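Local structure of FrnE protein (Deinococcus radiodurans, 5CO3) at residues 27-32 against 47-52; 192-195 against 201-204; 116-121 against 161-166; 110-115 against 141-146. The protein probably acts as a cytoplasmic thiol-disulfide oxidoreductase of the DsbA-like thioredoxin family, making or rearranging disulfide bonds through a CxxC pair at a helix start. One frame throughout, in Å; residues are numbered along the deposited sequence.

Contact 1 (27-32 against 47-52)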
loop_
_atom_site.group_PDB
_atom_site.type_symbol
_atom_site.label_atom_id
_atom_site.label_comp_id
_atom_site.label_asym_id
_atom_site.label_seq_id
_atom_site.Cartn_x
_atom_site.Cartn_y
_atom_site.Cartn_z
ATOM N N ILE A 27 -5.692 0.516 -6.905
ATOM C CA ILE A 27 -6.954 1.261 -6.931
ATOM C C ILE A 27 -7.113 2.116 -5.670
ATOM O O ILE A 27 -7.457 3.304 -5.751
ATOM C CB ILE A 27 -8.152 0.310 -7.080
ATOM C CG1 ILE A 27 -8.196 -0.217 -8.517
ATOM C CG2 ILE A 27 -9.486 1.019 -6.703
ATOM C CD1 ILE A 27 -8.987 -1.525 -8.706
ATOM N N GLY A 28 -6.828 1.518 -4.512
ATOM C CA GLY A 28 -6.948 2.224 -3.246
ATOM C C GLY A 28 -5.955 3.358 -3.094
ATOM O O GLY A 28 -6.241 4.384 -2.459
ATOM N N LYS A 29 -4.765 3.170 -3.664
ATOM C CA LYS A 29 -3.753 4.211 -3.627
ATOM C C LYS A 29 -4.240 5.425 -4.418
ATOM O O LYS A 29 -4.087 6.570 -3.967
ATOM C CB LYS A 29 -2.422 3.697 -4.178
ATOM C CG LYS A 29 -1.253 4.694 -4.115
ATOM C CD LYS A 29 0.055 4.033 -4.598
ATOM C CE LYS A 29 1.280 4.860 -4.247
ATOM N NZ LYS A 29 1.344 6.132 -5.027
ATOM N N ARG A 30 -4.835 5.181 -5.581
ATOM C CA ARG A 30 -5.380 6.280 -6.385
ATOM C C ARG A 30 -6.539 6.978 -5.670
ATOM O O ARG A 30 -6.627 8.216 -5.653
ATOM C CB ARG A 30 -5.837 5.783 -7.760
ATOM C CG ARG A 30 -4.679 5.483 -8.730
ATOM C CD ARG A 30 -3.968 6.772 -9.158
ATOM N NE ARG A 30 -2.632 6.476 -9.668
ATOM C CZ ARG A 30 -2.341 6.281 -10.952
ATOM N NH1 ARG A 30 -3.285 6.378 -11.875
ATOM N NH2 ARG A 30 -1.099 5.990 -11.317
ATOM N N ARG A 31 -7.430 6.196 -5.071
ATOM C CA ARG A 31 -8.584 6.797 -4.390
ATOM C C ARG A 31 -8.144 7.601 -3.180
ATOM O O ARG A 31 -8.700 8.671 -2.918
ATOM C CB ARG A 31 -9.596 5.723 -3.984
ATOM C CG ARG A 31 -10.231 5.052 -5.194
ATOM C CD ARG A 31 -11.239 4.000 -4.822
ATOM N NE ARG A 31 -11.885 3.469 -6.018
ATOM C CZ ARG A 31 -12.859 2.565 -5.996
ATOM N NH1 ARG A 31 -13.300 2.092 -4.841
ATOM N NH2 ARG A 31 -13.394 2.137 -7.128
ATOM N N PHE A 32 -7.133 7.115 -2.462
ATOM C CA PHE A 32 -6.585 7.875 -1.350
ATOM C C PHE A 32 -5.930 9.172 -1.850
ATOM O O PHE A 32 -6.064 10.231 -1.228
ATOM C CB PHE A 32 -5.570 7.048 -0.552
ATOM C CG PHE A 32 -4.866 7.851 0.514
ATOM C CD1 PHE A 32 -5.525 8.192 1.684
ATOM C CD2 PHE A 32 -3.565 8.292 0.329
ATOM C CE1 PHE A 32 -4.894 8.953 2.663
ATOM C CE2 PHE A 32 -2.928 9.049 1.299
ATOM C CZ PHE A 32 -3.595 9.382 2.472
ATOM N N VAL A 47 2.100 9.965 5.181
ATOM C CA VAL A 47 1.725 8.632 4.715
ATOM C C VAL A 47 2.885 7.666 4.930
ATOM O O VAL A 47 4.005 7.925 4.495
ATOM C CB VAL A 47 1.307 8.644 3.225
ATOM C CG1 VAL A 47 0.915 7.243 2.756
ATOM C CG2 VAL A 47 0.166 9.623 3.006
ATOM N N VAL A 48 2.608 6.568 5.629
ATOM C CA VAL A 48 3.596 5.522 5.873
ATOM C C VAL A 48 3.079 4.200 5.318
ATOM O O VAL A 48 2.051 3.695 5.774
ATOM C CB VAL A 48 3.904 5.360 7.379
ATOM C CG1 VAL A 48 4.833 4.159 7.626
ATOM C CG2 VAL A 48 4.509 6.634 7.934
ATOM N N TRP A 49 3.772 3.643 4.327
ATOM C CA TRP A 49 3.363 2.354 3.790
ATOM C C TRP A 49 3.907 1.246 4.688
ATOM O O TRP A 49 4.997 1.364 5.263
ATOM C CB TRP A 49 3.831 2.179 2.330
ATOM C CG TRP A 49 3.123 3.126 1.383
ATOM C CD1 TRP A 49 3.530 4.380 1.019
ATOM C CD2 TRP A 49 1.864 2.905 0.718
ATOM N NE1 TRP A 49 2.607 4.949 0.158
ATOM C CE2 TRP A 49 1.578 4.063 -0.041
ATOM C CE3 TRP A 49 0.960 1.834 0.681
ATOM C CZ2 TRP A 49 0.414 4.188 -0.819
ATOM C CZ3 TRP A 49 -0.190 1.956 -0.093
ATOM C CH2 TRP A 49 -0.453 3.127 -0.829
ATOM N N HIS A 50 3.114 0.193 4.838
ATOM C CA HIS A 50 3.508 -0.977 5.608
ATOM C C HIS A 50 3.353 -2.215 4.752
ATOM O O HIS A 50 2.440 -2.302 3.926
ATOM C CB HIS A 50 2.672 -1.118 6.879
ATOM C CG HIS A 50 2.849 0.009 7.848
ATOM N ND1 HIS A 50 3.754 -0.035 8.884
ATOM C CD2 HIS A 50 2.239 1.215 7.927
ATOM C CE1 HIS A 50 3.692 1.097 9.566
ATOM N NE2 HIS A 50 2.782 1.873 9.003
ATOM N N SER A 51 4.258 -3.162 4.956
ATOM C CA SER A 51 4.286 -4.392 4.175
ATOM C C SER A 51 3.173 -5.345 4.565
ATOM O O SER A 51 2.879 -5.539 5.745
ATOM C CB SER A 51 5.634 -5.092 4.333
ATOM O OG SER A 51 6.702 -4.203 4.082
ATOM N N PHE A 52 2.565 -5.947 3.551
ATOM C CA PHE A 52 1.585 -6.997 3.743
ATOM C C PHE A 52 1.766 -7.970 2.589
ATOM O O PHE A 52 1.930 -7.545 1.442
ATOM C CB PHE A 52 0.167 -6.435 3.770
ATOM C CG PHE A 52 -0.876 -7.421 4.220
ATOM C CD1 PHE A 52 -1.395 -8.352 3.335
ATOM C CD2 PHE A 52 -1.359 -7.397 5.521
ATOM C CE1 PHE A 52 -2.362 -9.247 3.740
ATOM C CE2 PHE A 52 -2.328 -8.288 5.930
ATOM C CZ PHE A 52 -2.825 -9.221 5.036
#

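Contact 2 (192-195 against 201-204)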
loop_
_atom_site.group_PDB
_atom_site.type_symbol
_atom_site.label_atom_id
_atom_site.label_comp_id
_atom_site.label_asym_id
_atom_site.label_seq_id
_atom_site.Cartn_x
_atom_site.Cartn_y
_atom_site.Cartn_z
ATOM N N PRO A 192 -6.210 -3.132 0.511
ATOM C CA PRO A 192 -5.514 -2.168 1.363
ATOM C C PRO A 192 -6.238 -1.936 2.678
ATOM O O PRO A 192 -7.457 -2.103 2.764
ATOM C CB PRO A 192 -5.509 -0.903 0.510
ATOM C CG PRO A 192 -6.728 -1.013 -0.319
ATOM C CD PRO A 192 -6.865 -2.478 -0.630
ATOM N N PHE A 193 -5.482 -1.577 3.703
ATOM C CA PHE A 193 -6.072 -1.225 4.980
ATOM C C PHE A 193 -5.470 0.089 5.454
ATOM O O PHE A 193 -4.254 0.214 5.567
ATOM C CB PHE A 193 -5.850 -2.334 6.017
ATOM C CG PHE A 193 -6.736 -2.214 7.223
ATOM C CD1 PHE A 193 -6.413 -1.349 8.248
ATOM C CD2 PHE A 193 -7.900 -2.962 7.322
ATOM C CE1 PHE A 193 -7.231 -1.232 9.365
ATOM C CE2 PHE A 193 -8.720 -2.851 8.428
ATOM C CZ PHE A 193 -8.385 -1.989 9.452
ATOM N N PHE A 194 -6.336 1.061 5.738
ATOM C CA PHE A 194 -5.903 2.380 6.184
ATOM C C PHE A 194 -6.072 2.577 7.684
ATOM O O PHE A 194 -7.100 2.216 8.263
ATOM C CB PHE A 194 -6.689 3.480 5.466
ATOM C CG PHE A 194 -6.602 3.429 3.975
ATOM C CD1 PHE A 194 -7.399 2.557 3.246
ATOM C CD2 PHE A 194 -5.743 4.271 3.291
ATOM C CE1 PHE A 194 -7.339 2.521 1.874
ATOM C CE2 PHE A 194 -5.678 4.245 1.918
ATOM C CZ PHE A 194 -6.482 3.366 1.199
ATOM N N VAL A 195 -5.057 3.151 8.318
ATOM C CA VAL A 195 -5.166 3.564 9.706
ATOM C C VAL A 195 -4.865 5.054 9.765
ATOM O O VAL A 195 -3.806 5.501 9.315
ATOM C CB VAL A 195 -4.214 2.784 10.625
ATOM C CG1 VAL A 195 -4.299 3.321 12.041
ATOM C CG2 VAL A 195 -4.554 1.306 10.592
ATOM N N GLY A 201 -9.751 3.076 11.488
ATOM C CA GLY A 201 -9.460 2.098 10.460
ATOM C C GLY A 201 -10.422 2.176 9.291
ATOM O O GLY A 201 -11.628 2.348 9.473
ATOM N N VAL A 202 -9.878 2.073 8.084
ATOM C CA VAL A 202 -10.694 1.979 6.879
ATOM C C VAL A 202 -10.256 0.745 6.099
ATOM O O VAL A 202 -9.116 0.650 5.651
ATOM C CB VAL A 202 -10.588 3.249 6.001
ATOM C CG1 VAL A 202 -11.290 3.041 4.666
ATOM C CG2 VAL A 202 -11.174 4.462 6.731
ATOM N N SER A 203 -11.168 -0.211 5.960
ATOM C CA SER A 203 -10.860 -1.483 5.326
ATOM C C SER A 203 -11.220 -1.502 3.844
ATOM O O SER A 203 -12.351 -1.213 3.471
ATOM C CB SER A 203 -11.595 -2.607 6.047
ATOM O OG SER A 203 -11.447 -3.817 5.332
ATOM N N GLY A 204 -10.252 -1.850 3.002
ATOM C CA GLY A 204 -10.487 -1.976 1.574
ATOM C C GLY A 204 -10.290 -0.669 0.834
ATOM O O GLY A 204 -10.050 0.367 1.454
#

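Contact 3 (116-121 against 161-166)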
loop_
_atom_site.group_PDB
_atom_site.type_symbol
_atom_site.label_atom_id
_atom_site.label_comp_id
_atom_site.label_asym_id
_atom_site.label_seq_id
_atom_site.Cartn_x
_atom_site.Cartn_y
_atom_site.Cartn_z
ATOM N N ILE A 116 10.896 -1.478 -0.919
ATOM C CA ILE A 116 10.137 -0.305 -0.512
ATOM C C ILE A 116 10.673 0.235 0.821
ATOM O O ILE A 116 10.831 1.447 1.000
ATOM C CB ILE A 116 8.650 -0.612 -0.407
ATOM C CG1 ILE A 116 8.091 -0.930 -1.788
ATOM C CG2 ILE A 116 7.920 0.636 0.079
ATOM C CD1 ILE A 116 6.718 -1.582 -1.792
ATOM N N HIS A 117 10.979 -0.664 1.749
ATOM C CA HIS A 117 11.622 -0.270 2.997
ATOM C C HIS A 117 12.946 0.460 2.762
ATOM O O HIS A 117 13.201 1.493 3.391
ATOM C CB HIS A 117 11.833 -1.488 3.886
ATOM C CG HIS A 117 10.611 -1.888 4.648
ATOM N ND1 HIS A 117 10.436 -1.589 5.982
ATOM C CD2 HIS A 117 9.495 -2.547 4.260
ATOM C CE1 HIS A 117 9.270 -2.059 6.386
ATOM N NE2 HIS A 117 8.676 -2.642 5.360
ATOM N N TYR A 118 13.771 -0.049 1.846
ATOM C CA TYR A 118 15.026 0.625 1.498
ATOM C C TYR A 118 14.746 2.033 0.962
ATOM O O TYR A 118 15.359 3.017 1.394
ATOM C CB TYR A 118 15.834 -0.181 0.457
ATOM C CG TYR A 118 17.031 0.601 -0.046
ATOM C CD1 TYR A 118 18.210 0.658 0.688
ATOM C CD2 TYR A 118 16.965 1.317 -1.238
ATOM C CE1 TYR A 118 19.298 1.400 0.244
ATOM C CE2 TYR A 118 18.045 2.058 -1.692
ATOM C CZ TYR A 118 19.208 2.097 -0.948
ATOM O OH TYR A 118 20.289 2.836 -1.390
ATOM N N ALA A 119 13.808 2.119 0.023
ATOM C CA ALA A 119 13.440 3.386 -0.591
ATOM C C ALA A 119 12.927 4.379 0.436
ATOM O O ALA A 119 13.235 5.567 0.357
ATOM C CB ALA A 119 12.394 3.168 -1.669
ATOM N N ALA A 120 12.150 3.899 1.403
ATOM C CA ALA A 120 11.553 4.808 2.385
ATOM C C ALA A 120 12.609 5.433 3.305
ATOM O O ALA A 120 12.381 6.487 3.887
ATOM C CB ALA A 120 10.493 4.084 3.207
ATOM N N GLU A 121 13.766 4.791 3.435
ATOM C CA GLU A 121 14.852 5.372 4.217
ATOM C C GLU A 121 15.512 6.497 3.436
ATOM O O GLU A 121 16.164 7.368 4.016
ATOM C CB GLU A 121 15.873 4.305 4.609
ATOM C CG GLU A 121 15.274 3.216 5.469
ATOM C CD GLU A 121 16.124 2.894 6.670
ATOM O OE1 GLU A 121 17.205 2.298 6.485
ATOM O OE2 GLU A 121 15.714 3.244 7.797
ATOM N N GLY A 161 22.949 0.253 -7.267
ATOM C CA GLY A 161 23.914 -0.664 -6.696
ATOM C C GLY A 161 23.623 -0.929 -5.232
ATOM O O GLY A 161 23.601 -2.076 -4.793
ATOM N N ALA A 162 23.372 0.138 -4.480
ATOM C CA ALA A 162 23.127 0.030 -3.041
ATOM C C ALA A 162 21.820 -0.697 -2.739
ATOM O O ALA A 162 21.755 -1.509 -1.815
ATOM C CB ALA A 162 23.125 1.419 -2.396
ATOM N N ALA A 163 20.786 -0.411 -3.522
ATOM C CA ALA A 163 19.499 -1.088 -3.363
ATOM C C ALA A 163 19.646 -2.591 -3.527
ATOM O O ALA A 163 19.166 -3.373 -2.693
ATOM C CB ALA A 163 18.476 -0.553 -4.366
ATOM N N ARG A 164 20.305 -2.992 -4.608
ATOM C CA ARG A 164 20.520 -4.413 -4.861
ATOM C C ARG A 164 21.345 -5.055 -3.752
ATOM O O ARG A 164 21.053 -6.177 -3.319
ATOM C CB ARG A 164 21.188 -4.618 -6.217
ATOM C CG ARG A 164 21.254 -6.080 -6.601
ATOM C CD ARG A 164 21.591 -6.267 -8.057
ATOM N NE ARG A 164 21.493 -7.681 -8.409
ATOM C CZ ARG A 164 21.112 -8.127 -9.595
ATOM N NH1 ARG A 164 20.797 -7.269 -10.550
ATOM N NH2 ARG A 164 21.060 -9.434 -9.826
ATOM N N ALA A 165 22.368 -4.346 -3.276
ATOM C CA ALA A 165 23.186 -4.859 -2.183
ATOM C C ALA A 165 22.313 -5.087 -0.960
ATOM O O ALA A 165 22.412 -6.111 -0.297
ATOM C CB ALA A 165 24.336 -3.896 -1.857
ATOM N N ALA A 166 21.419 -4.138 -0.687
ATOM C CA ALA A 166 20.541 -4.258 0.469
ATOM C C ALA A 166 19.610 -5.459 0.326
ATOM O O ALA A 166 19.347 -6.168 1.295
ATOM C CB ALA A 166 19.731 -2.974 0.665
#

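Contact 4 (110-115 against 141-146)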
loop_
_atom_site.group_PDB
_atom_site.type_symbol
_atom_site.label_atom_id
_atom_site.label_comp_id
_atom_site.label_asym_id
_atom_site.label_seq_id
_atom_site.Cartn_x
_atom_site.Cartn_y
_atom_site.Cartn_z
ATOM N N PHE A 110 8.055 -10.633 -1.200
ATOM C CA PHE A 110 8.850 -10.334 -0.003
ATOM C C PHE A 110 9.996 -9.359 -0.304
ATOM O O PHE A 110 10.163 -8.344 0.396
ATOM C CB PHE A 110 9.398 -11.639 0.599
ATOM C CG PHE A 110 10.068 -11.479 1.947
ATOM C CD1 PHE A 110 9.470 -10.751 2.965
ATOM C CD2 PHE A 110 11.276 -12.122 2.214
ATOM C CE1 PHE A 110 10.083 -10.626 4.207
ATOM C CE2 PHE A 110 11.885 -12.003 3.462
ATOM C CZ PHE A 110 11.288 -11.264 4.459
ATOM N N LEU A 111 10.754 -9.649 -1.358
ATOM C CA LEU A 111 11.905 -8.836 -1.739
ATOM C C LEU A 111 11.469 -7.449 -2.208
ATOM O O LEU A 111 12.135 -6.457 -1.915
ATOM C CB LEU A 111 12.722 -9.525 -2.837
ATOM C CG LEU A 111 13.632 -10.675 -2.416
ATOM C CD1 LEU A 111 14.134 -11.436 -3.640
ATOM C CD2 LEU A 111 14.794 -10.141 -1.575
ATOM N N ALA A 112 10.358 -7.388 -2.939
ATOM C CA ALA A 112 9.787 -6.121 -3.369
ATOM C C ALA A 112 9.426 -5.268 -2.162
ATOM O O ALA A 112 9.698 -4.071 -2.147
ATOM C CB ALA A 112 8.572 -6.374 -4.229
ATOM N N HIS A 113 8.830 -5.877 -1.140
ATOM C CA HIS A 113 8.502 -5.130 0.073
ATOM C C HIS A 113 9.766 -4.630 0.757
ATOM O O HIS A 113 9.778 -3.533 1.320
ATOM C CB HIS A 113 7.666 -5.980 1.033
ATOM C CG HIS A 113 6.224 -6.071 0.635
ATOM N ND1 HIS A 113 5.356 -5.002 0.740
ATOM C CD2 HIS A 113 5.498 -7.097 0.135
ATOM C CE1 HIS A 113 4.162 -5.368 0.312
ATOM N NE2 HIS A 113 4.219 -6.637 -0.056
ATOM N N GLN A 114 10.833 -5.428 0.702
ATOM C CA GLN A 114 12.115 -4.995 1.247
ATOM C C GLN A 114 12.642 -3.755 0.522
ATOM O O GLN A 114 13.184 -2.836 1.148
ATOM C CB GLN A 114 13.150 -6.121 1.166
ATOM C CG GLN A 114 12.986 -7.172 2.253
ATOM C CD GLN A 114 13.994 -8.317 2.127
ATOM O OE1 GLN A 114 15.205 -8.093 2.140
ATOM N NE2 GLN A 114 13.494 -9.543 1.988
ATOM N N LEU A 115 12.484 -3.740 -0.800
ATOM C CA LEU A 115 12.931 -2.605 -1.605
ATOM C C LEU A 115 12.178 -1.334 -1.215
ATOM O O LEU A 115 12.747 -0.240 -1.170
ATOM C CB LEU A 115 12.743 -2.894 -3.092
ATOM C CG LEU A 115 13.170 -1.756 -4.023
ATOM C CD1 LEU A 115 14.595 -1.313 -3.725
ATOM C CD2 LEU A 115 13.022 -2.174 -5.486
ATOM N N GLN A 141 6.081 -7.425 -15.203
ATOM C CA GLN A 141 7.406 -7.616 -14.601
ATOM C C GLN A 141 7.345 -8.594 -13.427
ATOM O O GLN A 141 6.336 -8.698 -12.731
ATOM C CB GLN A 141 8.000 -6.280 -14.138
ATOM C CG GLN A 141 7.873 -5.162 -15.171
ATOM C CD GLN A 141 9.139 -4.344 -15.323
ATOM O OE1 GLN A 141 10.250 -4.877 -15.214
ATOM N NE2 GLN A 141 8.986 -3.040 -15.596
ATOM N N ASN A 142 8.435 -9.340 -13.242
ATOM C CA ASN A 142 8.567 -10.265 -12.130
ATOM C C ASN A 142 9.214 -9.557 -10.939
ATOM O O ASN A 142 10.427 -9.334 -10.941
ATOM C CB ASN A 142 9.400 -11.467 -12.572
ATOM C CG ASN A 142 9.737 -12.413 -11.434
ATOM O OD1 ASN A 142 9.306 -12.237 -10.295
ATOM N ND2 ASN A 142 10.508 -13.454 -11.756
ATOM N N VAL A 143 8.421 -9.196 -9.929
ATOM C CA VAL A 143 8.974 -8.424 -8.807
ATOM C C VAL A 143 9.711 -9.281 -7.746
ATOM O O VAL A 143 10.116 -8.780 -6.697
ATOM C CB VAL A 143 7.871 -7.582 -8.133
ATOM C CG1 VAL A 143 7.223 -6.654 -9.175
ATOM C CG2 VAL A 143 6.835 -8.474 -7.454
ATOM N N ASN A 144 9.875 -10.576 -8.022
ATOM C CA ASN A 144 10.745 -11.426 -7.205
ATOM C C ASN A 144 12.158 -11.449 -7.773
ATOM O O ASN A 144 13.090 -11.901 -7.126
ATOM C CB ASN A 144 10.195 -12.856 -7.140
ATOM C CG ASN A 144 11.120 -13.809 -6.393
ATOM O OD1 ASN A 144 11.811 -14.643 -6.989
ATOM N ND2 ASN A 144 11.147 -13.676 -5.081
ATOM N N ASP A 145 12.306 -10.962 -9.001
ATOM C CA ASP A 145 13.584 -11.038 -9.710
ATOM C C ASP A 145 14.522 -9.875 -9.351
ATOM O O ASP A 145 14.130 -8.714 -9.440
ATOM C CB ASP A 145 13.334 -11.072 -11.214
ATOM C CG ASP A 145 14.617 -11.151 -12.012
ATOM O OD1 ASP A 145 15.277 -12.209 -11.973
ATOM O OD2 ASP A 145 14.959 -10.154 -12.682
ATOM N N LEU A 146 15.761 -10.183 -8.958
ATOM C CA LEU A 146 16.661 -9.132 -8.459
ATOM C C LEU A 146 17.039 -8.095 -9.528
ATOM O O LEU A 146 17.065 -6.895 -9.241
ATOM C CB LEU A 146 17.921 -9.744 -7.852
ATOM C CG LEU A 146 17.687 -10.428 -6.504
ATOM C CD1 LEU A 146 18.937 -11.175 -6.036
ATOM C CD2 LEU A 146 17.250 -9.405 -5.471
HETATM O O HOH W 1 10.448 -12.397 -2.635
HETATM O O HOH W 2 9.545 -9.752 -4.382
#

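Contact 1 (27-32 against 47-52)
Val47 reaches helix 23-38 through one of its two methyl groups: CG2 lies 3.6 Å from CE2 of the Phe32 ring. The methyl meets the edge of the ring, close to its plane, and CZ of Phe32 is the next atom it touches. The two side chains run past each other in opposite directions. Phe32 gets there because its ring stands anti to the backbone nitrogen (chi1 174°), thrown out from the helix toward the strand.

Two residues further along, on the same face of the strand, Trp49 sends the six-membered part of its indole toward the helix. Its CZ2 and CH2 atoms receive the aliphatic run of Lys29; the two side chains cross at about a right angle, the lysine chain meeting the indole obliquely. CG of Lys29 is 3.7 Å from CH2 of Trp49, and CE of Lys29 comes to 3.6 Å from CZ2 of the same ring. The lysine is extended as far as CE and bends only at its last torsion (chi4 -69°), turning NZ to the carboxylates of Glu33, Asp126 and Glu130. Trp49 NE1 donates to Asp126 as well.

Helix 23-38 connects strands 12-18 and 45-51 in a beta-alpha-beta unit, the opening unit of the thioredoxin fold; Cys22 just precedes its N-terminus and Cys25 lies in its first turn, the thioredoxin-type CxxC pattern. No hydrogen bond links the two segments directly. Their contact is apolar; Asp126, bonded to both polar ends, probably ties the lysine to the indole, while the three acids together would offset the charge of this buried lysine.

Contact 2 (192-195 against 201-204)
Phe193 lays its ring across the neighbouring strand, over the carbonyl oxygen of Val202 and beside Ser203. One ring face covers that oxygen, offset toward the rim, while CE2 of Phe193 comes to 3.7 Å from CB of Ser203. At the far side of the ring CE1 of Phe193 approaches CA of Gly201 at 4.2 Å, a site with no side chain to push the ring off. CG is anti to the backbone N (chi1 -164°), which carries the ring across toward strand 200-203.

Phe194 lies on the other face of the sheet with Val202, and the CB atoms of this pair are 3.9 Å apart. Its ring presents an edge to two carbonyl oxygens, those of Val202 and Gly204, with CE1 of Phe194 3.5 Å from O of Gly204. Phe194 and Val202 form a hydrogen-bonded antiparallel pair. The bond from Phe194 N to Val202 O is 2.8 Å long and nearly straight at 173°, and the reverse bond from Val202 N is equally short. Gly201 CA adds a C-H...O contact to O of Phe194. A third bond, Gly204 N to Pro192 O, is more bent at 140°; here Gly204 has a positive phi, which suits glycine.

Pro192 follows a cis peptide bond, matching the cis-proline that faces the active-site cysteines in thioredoxin-fold proteins, and its ring touches Cys25 and Trp24 of helix 23-38. Strand 193-196 pairs antiparallel with strand 12-18, 200-203 is the outermost strand on that side, and Phe194 and Val202 rest against Leu211 of helix 208-222.

Contact 3 (116-121 against 161-166)
With chi1 at 172°, Tyr118 points its ring straight from helix 110-121 at helix 160-169, and chi2 of 81° turns one face onto the backbone there. Ala163 CA sits over this face, 4.0 Å from the ring centroid, a CH-pi contact displaced toward the rim. Three alanine methyl groups border the ring. CB of Ala163 meets CE2 of Tyr118 at 3.8 Å, whereas CB of Ala166, one turn later, approaches CD1 of Tyr118 on the other flank of the ring at 3.9 Å, from the same side of the ring plane. Beyond the ring, Ala162 CB lies 3.3 Å from OH of Tyr118.

The segment axes come within 10.2 Å of each other, with 134° between their directions, and a single tyrosine bridges them. The small side chains of Ala162, Ala163 and Ala166 let the aromatic ring lie against the helix backbone itself. Tyr172, in the loop that follows helix 160-169, also touches Tyr118, while Ala163 packs on Ala153 of helix 146-156. The contact thus joins two helices of the helical part inserted in this DsbA-like protein, and does so by dispersion and CH-pi attraction, with no hydrogen bond between the segments.

Contact 4 (110-115 against 141-146)
Val143 O accepts a hydrogen bond from a water at 2.6 Å, and the same water accepts from Ala112 N at 2.9 Å, so the loop carbonyl is tied to the first turn of helix 110-121. A second water accepts from Leu111 N and, at 2.8 Å, from ND2 of Asn144. The helix begins at residue 110, where backbone N-H groups have no preceding turn to bond to, and the two waters serve those of Leu111 and Ala112.

Around the waters the direct contacts are apolar. CB of Ala112 meets CB of Val143 at 4.1 Å. Leu111 is directed at the loop, its CD1 lying 3.7 Å from O of Asn144 and also against ND2 of that residue and CD2 of Leu146. Asn144 itself starts away from the helix; CG anti to the backbone N (chi1 175°) carries the amide back, and chi2 turns ND2 to the water and Leu111 CD1.

Segment 141-146 is the bend between helices 125-137 and 146-156 of the helical domain typical of DsbA-like proteins. Residues 142-145 make a type I beta turn. Inside it, OD1 of Asn142 accepts from Asn144 N at 2.9 Å, an Asx turn whose donor stands 41° out of the carbonyl plane. Asp145 then occupies the N-cap of helix 146-156: its side chain caps a backbone N, and OD2 is hydrogen-bonded to OG1 of Thr148.

On the flanks, Val143 packs on Tyr136 of helix 125-137, Leu111 reaches Leu149 of helix 146-156, and Asn144 lies against Pro60.

Overall arrangement
The centre of contact 1 lies about 3 Å, that of contact 2 about 10 Å, from the centre of the chain; both belong to the four-stranded sheet, and Phe194 of contact 2 packs on Phe32 of contact 1. Contacts 3 and 4 lie farther out, in the helical part, and share helix 110-121, with Leu115 touching Ala163. The parts meet where Ser51 approaches His117 and Phe52 approaches His113. Chemistry follows place: backbone hydrogen bonds set the hairpin, apolar side chains bordered by salt bridges of a buried lysine join helix to strand in contact 1, one aromatic ring spans the helices of contact 3, and waters mediate between loop and helix start in contact 4.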